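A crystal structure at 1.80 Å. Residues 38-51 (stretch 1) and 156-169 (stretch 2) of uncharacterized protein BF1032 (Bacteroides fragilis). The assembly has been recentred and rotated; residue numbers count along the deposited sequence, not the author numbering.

Stretch 1 (38-51) FVDTTLKILPLLYL
Stretch 2 (156-169) KLVNTMRALHDVKY

Two helices, 38-51 and 156-169 of one chain, pack with axes 9.8 Å apart at closest approach and N-to-C directions 143° apart, so they run roughly antiparallel; CA atoms pair as Val 39 with Leu 164 (6.5 Å), Leu 43 with Met 161 (6.4 Å) and Leu 46 with Leu 157 (6.8 Å). Together they bury 733 Å², both sides summed. Val 39 (chi1 t) points toward the partner helix, placing CG2 4.1 Å from Val 167 CG1 and CG1 3.8 Å from Lys 168 CB. Asp 40 (chi1 m) starts sideways, but its carboxylate reaches the partly open border, where Lys 168 NZ donates to Asp 40 OD1 at 2.7 Å, a salt bridge; the lysine extends t, t, t before a final p turn. Thr 42 (m) satisfies its hydroxyl within its own helix, OG1 to Phe 38 O at 2.7 Å, leaving CG2 tight against CD1 of Leu 164 (m, t) at 3.3 Å. Leu 43 (m, t) is a knob among Met 161, Leu 164, His 165 and Lys 168, its CD2 3.6 Å from Leu 164 CB. The helix kinks at Lys 44, whose N turns to Thr 41 O (3.0 Å). Leu 46 (m, t) is the second knob, among Leu 157 (t, t), Thr 160, Met 161 and Leu 164: its CB lies 3.7 Å from Met 161 CG and its CD1 4.0 Å from Leu 164 CD1. The kink recurs at Pro 47, which has no amide hydrogen to give; Pro 47 CB meets the selenomethionine Met 161 at CE, 3.8 Å away. Leu 49 (t, p) brings CD2 4.1 Å from Leu 157 CD1. Tyr 50 (t, chi2 90°) sets CB 3.9 Å from Leu 157 CD2 and CE1 3.8 Å from Val 158 CG1, while its OH bonds elsewhere in the structure.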

# COMPACT_ATOMS: atom_id res chain seq x y z
N PHE A 38 -14.41 3.16 8.57
CA PHE A 38 -13.83 3.97 7.50
C PHE A 38 -12.32 3.75 7.41
O PHE A 38 -11.78 3.48 6.34
CB PHE A 38 -14.10 5.45 7.75
CG PHE A 38 -13.50 6.34 6.70
CD1 PHE A 38 -14.08 6.45 5.44
CD2 PHE A 38 -12.32 7.04 6.96
CE1 PHE A 38 -13.50 7.23 4.45
CE2 PHE A 38 -11.73 7.83 5.97
CZ PHE A 38 -12.32 7.93 4.71
N VAL A 39 -11.64 3.88 8.55
CA VAL A 39 -10.20 3.71 8.58
C VAL A 39 -9.76 2.31 8.19
O VAL A 39 -8.86 2.15 7.36
CB VAL A 39 -9.65 4.05 9.99
CG1 VAL A 39 -8.16 3.69 10.07
CG2 VAL A 39 -9.84 5.53 10.26
N ASP A 40 -10.38 1.29 8.77
CA ASP A 40 -10.02 -0.10 8.46
C ASP A 40 -10.16 -0.43 6.98
O ASP A 40 -9.29 -1.09 6.40
CB ASP A 40 -10.89 -1.08 9.26
CG ASP A 40 -10.59 -1.06 10.74
OD1 ASP A 40 -9.44 -0.72 11.11
OD2 ASP A 40 -11.49 -1.39 11.54
N THR A 41 -11.26 0.01 6.37
CA THR A 41 -11.51 -0.29 4.97
C THR A 41 -10.61 0.47 4.00
O THR A 41 -10.17 -0.08 2.99
CB THR A 41 -12.97 -0.00 4.59
OG1 THR A 41 -13.83 -0.74 5.46
CG2 THR A 41 -13.23 -0.43 3.15
N THR A 42 -10.35 1.74 4.31
CA THR A 42 -9.51 2.55 3.45
C THR A 42 -8.09 1.98 3.41
O THR A 42 -7.41 2.06 2.38
CB THR A 42 -9.46 4.02 3.93
OG1 THR A 42 -10.79 4.53 4.02
CG2 THR A 42 -8.67 4.87 2.94
N LEU A 43 -7.65 1.39 4.51
CA LEU A 43 -6.31 0.81 4.57
C LEU A 43 -6.22 -0.48 3.75
O LEU A 43 -5.13 -0.99 3.52
CB LEU A 43 -5.89 0.55 6.02
CG LEU A 43 -5.53 1.84 6.77
CD1 LEU A 43 -5.35 1.57 8.26
CD2 LEU A 43 -4.26 2.42 6.16
N LYS A 44 -7.37 -0.99 3.31
CA LYS A 44 -7.39 -2.19 2.48
C LYS A 44 -7.57 -1.77 1.01
O LYS A 44 -6.92 -2.31 0.11
CB LYS A 44 -8.53 -3.12 2.89
CG LYS A 44 -8.33 -3.74 4.27
CD LYS A 44 -9.53 -4.56 4.71
CE LYS A 44 -9.37 -4.97 6.18
NZ LYS A 44 -10.53 -5.74 6.68
N ILE A 45 -8.43 -0.78 0.78
CA ILE A 45 -8.67 -0.32 -0.59
C ILE A 45 -7.46 0.41 -1.19
O ILE A 45 -7.10 0.17 -2.33
CB ILE A 45 -9.90 0.62 -0.67
CG1 ILE A 45 -11.16 -0.14 -0.25
CG2 ILE A 45 -10.07 1.14 -2.09
CD1 ILE A 45 -12.40 0.73 -0.18
N LEU A 46 -6.84 1.30 -0.42
CA LEU A 46 -5.70 2.06 -0.94
C LEU A 46 -4.54 1.22 -1.47
O LEU A 46 -4.04 1.48 -2.57
CB LEU A 46 -5.19 3.06 0.10
CG LEU A 46 -6.17 4.19 0.47
CD1 LEU A 46 -5.49 5.11 1.47
CD2 LEU A 46 -6.57 4.96 -0.77
N PRO A 47 -4.07 0.22 -0.71
CA PRO A 47 -2.95 -0.56 -1.24
C PRO A 47 -3.32 -1.32 -2.52
O PRO A 47 -2.48 -1.51 -3.40
CB PRO A 47 -2.58 -1.49 -0.08
CG PRO A 47 -3.86 -1.63 0.69
CD PRO A 47 -4.43 -0.23 0.65
N LEU A 48 -4.57 -1.75 -2.62
CA LEU A 48 -5.00 -2.47 -3.81
C LEU A 48 -5.08 -1.50 -4.99
O LEU A 48 -4.73 -1.86 -6.11
CB LEU A 48 -6.37 -3.13 -3.57
CG LEU A 48 -6.89 -3.98 -4.74
CD1 LEU A 48 -5.89 -5.06 -5.11
CD2 LEU A 48 -8.22 -4.59 -4.34
N LEU A 49 -5.54 -0.28 -4.72
CA LEU A 49 -5.64 0.73 -5.76
C LEU A 49 -4.25 1.08 -6.28
O LEU A 49 -4.04 1.22 -7.49
CB LEU A 49 -6.34 1.98 -5.21
CG LEU A 49 -6.58 3.16 -6.16
CD1 LEU A 49 -7.47 2.74 -7.32
CD2 LEU A 49 -7.22 4.31 -5.39
N TYR A 50 -3.29 1.21 -5.37
CA TYR A 50 -1.92 1.53 -5.75
C TYR A 50 -1.34 0.40 -6.61
O TYR A 50 -0.73 0.65 -7.65
CB TYR A 50 -1.05 1.71 -4.50
CG TYR A 50 0.34 2.21 -4.83
CD1 TYR A 50 0.62 3.57 -4.89
CD2 TYR A 50 1.36 1.31 -5.15
CE1 TYR A 50 1.89 4.03 -5.27
CE2 TYR A 50 2.62 1.75 -5.53
CZ TYR A 50 2.88 3.11 -5.59
OH TYR A 50 4.11 3.54 -6.02
N LEU A 51 -1.53 -0.83 -6.15
CA LEU A 51 -1.02 -1.99 -6.87
C LEU A 51 -1.59 -2.08 -8.28
O LEU A 51 -0.85 -2.27 -9.24
CB LEU A 51 -1.35 -3.26 -6.09
CG LEU A 51 -0.99 -4.60 -6.73
CD1 LEU A 51 0.50 -4.65 -7.04
CD2 LEU A 51 -1.38 -5.73 -5.78
N LYS A 156 0.16 11.04 -3.07
CA LYS A 156 -0.88 11.39 -2.11
C LYS A 156 -1.45 10.12 -1.48
O LYS A 156 -1.77 10.10 -0.29
CB LYS A 156 -1.99 12.19 -2.78
CG LYS A 156 -1.56 13.59 -3.20
CD LYS A 156 -2.69 14.32 -3.90
CE LYS A 156 -2.27 15.72 -4.34
NZ LYS A 156 -1.86 16.58 -3.19
N LEU A 157 -1.57 9.06 -2.28
CA LEU A 157 -2.10 7.79 -1.80
C LEU A 157 -1.18 7.19 -0.73
O LEU A 157 -1.65 6.80 0.34
CB LEU A 157 -2.26 6.82 -2.99
CG LEU A 157 -2.92 5.46 -2.69
CD1 LEU A 157 -3.39 4.81 -3.98
CD2 LEU A 157 -1.93 4.54 -1.97
N VAL A 158 0.12 7.11 -1.01
CA VAL A 158 1.03 6.53 -0.02
C VAL A 158 1.13 7.39 1.24
O VAL A 158 1.24 6.86 2.35
CB VAL A 158 2.44 6.30 -0.62
CG1 VAL A 158 2.37 5.22 -1.69
CG2 VAL A 158 2.99 7.58 -1.20
N ASN A 159 1.08 8.71 1.08
CA ASN A 159 1.14 9.61 2.24
C ASN A 159 -0.09 9.39 3.11
O ASN A 159 0.00 9.35 4.34
CB ASN A 159 1.18 11.08 1.80
CG ASN A 159 2.48 11.47 1.13
OD1 ASN A 159 3.50 10.79 1.28
ND2 ASN A 159 2.46 12.58 0.41
N THR A 160 -1.24 9.24 2.47
CA THR A 160 -2.50 9.03 3.18
C THR A 160 -2.50 7.68 3.89
O THR A 160 -3.02 7.55 4.99
CB THR A 160 -3.70 9.10 2.23
OG1 THR A 160 -3.72 10.38 1.58
CG2 THR A 160 -5.00 8.92 3.00
N MSE A 161 -1.92 6.67 3.24
CA MSE A 161 -1.84 5.35 3.84
C MSE A 161 -1.04 5.40 5.13
O MSE A 161 -1.40 4.77 6.13
CB MSE A 161 -1.17 4.37 2.88
CG MSE A 161 -2.11 3.59 2.02
SE MSE A 161 -1.13 2.24 1.04
CE MSE A 161 -0.98 0.93 2.43
N ARG A 162 0.05 6.16 5.10
CA ARG A 162 0.91 6.30 6.27
C ARG A 162 0.13 6.99 7.38
O ARG A 162 0.15 6.55 8.53
CB ARG A 162 2.15 7.13 5.95
CG ARG A 162 3.19 7.11 7.07
CD ARG A 162 4.01 8.40 7.17
NE ARG A 162 4.56 8.84 5.89
CZ ARG A 162 3.95 9.69 5.07
NH1 ARG A 162 2.77 10.20 5.39
NH2 ARG A 162 4.53 10.03 3.92
N ALA A 163 -0.55 8.07 7.03
CA ALA A 163 -1.33 8.82 8.00
C ALA A 163 -2.41 7.93 8.62
O ALA A 163 -2.52 7.85 9.84
CB ALA A 163 -1.97 10.03 7.33
N LEU A 164 -3.19 7.26 7.77
CA LEU A 164 -4.26 6.37 8.24
C LEU A 164 -3.72 5.20 9.05
O LEU A 164 -4.37 4.75 10.00
CB LEU A 164 -5.08 5.85 7.06
CG LEU A 164 -5.98 6.90 6.38
CD1 LEU A 164 -6.59 6.33 5.12
CD2 LEU A 164 -7.06 7.33 7.36
N HIS A 165 -2.55 4.69 8.68
CA HIS A 165 -1.96 3.58 9.43
C HIS A 165 -1.73 4.07 10.86
O HIS A 165 -2.05 3.37 11.82
CB HIS A 165 -0.63 3.14 8.81
CG HIS A 165 -0.02 1.94 9.47
ND1 HIS A 165 -0.38 0.65 9.14
CD2 HIS A 165 0.91 1.82 10.44
CE1 HIS A 165 0.31 -0.21 9.87
NE2 HIS A 165 1.10 0.48 10.67
N ASP A 166 -1.18 5.28 11.00
CA ASP A 166 -0.91 5.85 12.32
C ASP A 166 -2.20 6.08 13.10
O ASP A 166 -2.23 5.93 14.32
CB ASP A 166 -0.15 7.17 12.20
CG ASP A 166 1.19 7.00 11.51
OD1 ASP A 166 1.92 6.05 11.84
OD2 ASP A 166 1.52 7.85 10.65
N VAL A 167 -3.27 6.48 12.41
CA VAL A 167 -4.54 6.71 13.08
C VAL A 167 -5.02 5.42 13.74
O VAL A 167 -5.50 5.42 14.87
CB VAL A 167 -5.61 7.21 12.10
CG1 VAL A 167 -7.00 7.13 12.74
CG2 VAL A 167 -5.30 8.64 11.68
N LYS A 168 -4.88 4.30 13.03
CA LYS A 168 -5.33 3.02 13.55
C LYS A 168 -4.42 2.36 14.59
O LYS A 168 -4.90 1.88 15.61
CB LYS A 168 -5.57 2.05 12.39
CG LYS A 168 -6.00 0.65 12.81
CD LYS A 168 -6.28 -0.24 11.60
CE LYS A 168 -6.61 -1.67 12.01
NZ LYS A 168 -7.74 -1.74 12.97
N TYR A 169 -3.11 2.36 14.33
CA TYR A 169 -2.16 1.67 15.21
C TYR A 169 -1.30 2.46 16.19
O TYR A 169 -0.88 1.91 17.21
CB TYR A 169 -1.22 0.83 14.34
CG TYR A 169 -1.91 -0.18 13.47
CD1 TYR A 169 -2.39 -1.38 13.99
CD2 TYR A 169 -2.12 0.07 12.11
CE1 TYR A 169 -3.05 -2.31 13.18
CE2 TYR A 169 -2.78 -0.84 11.30
CZ TYR A 169 -3.24 -2.03 11.84
OH TYR A 169 -3.90 -2.93 11.04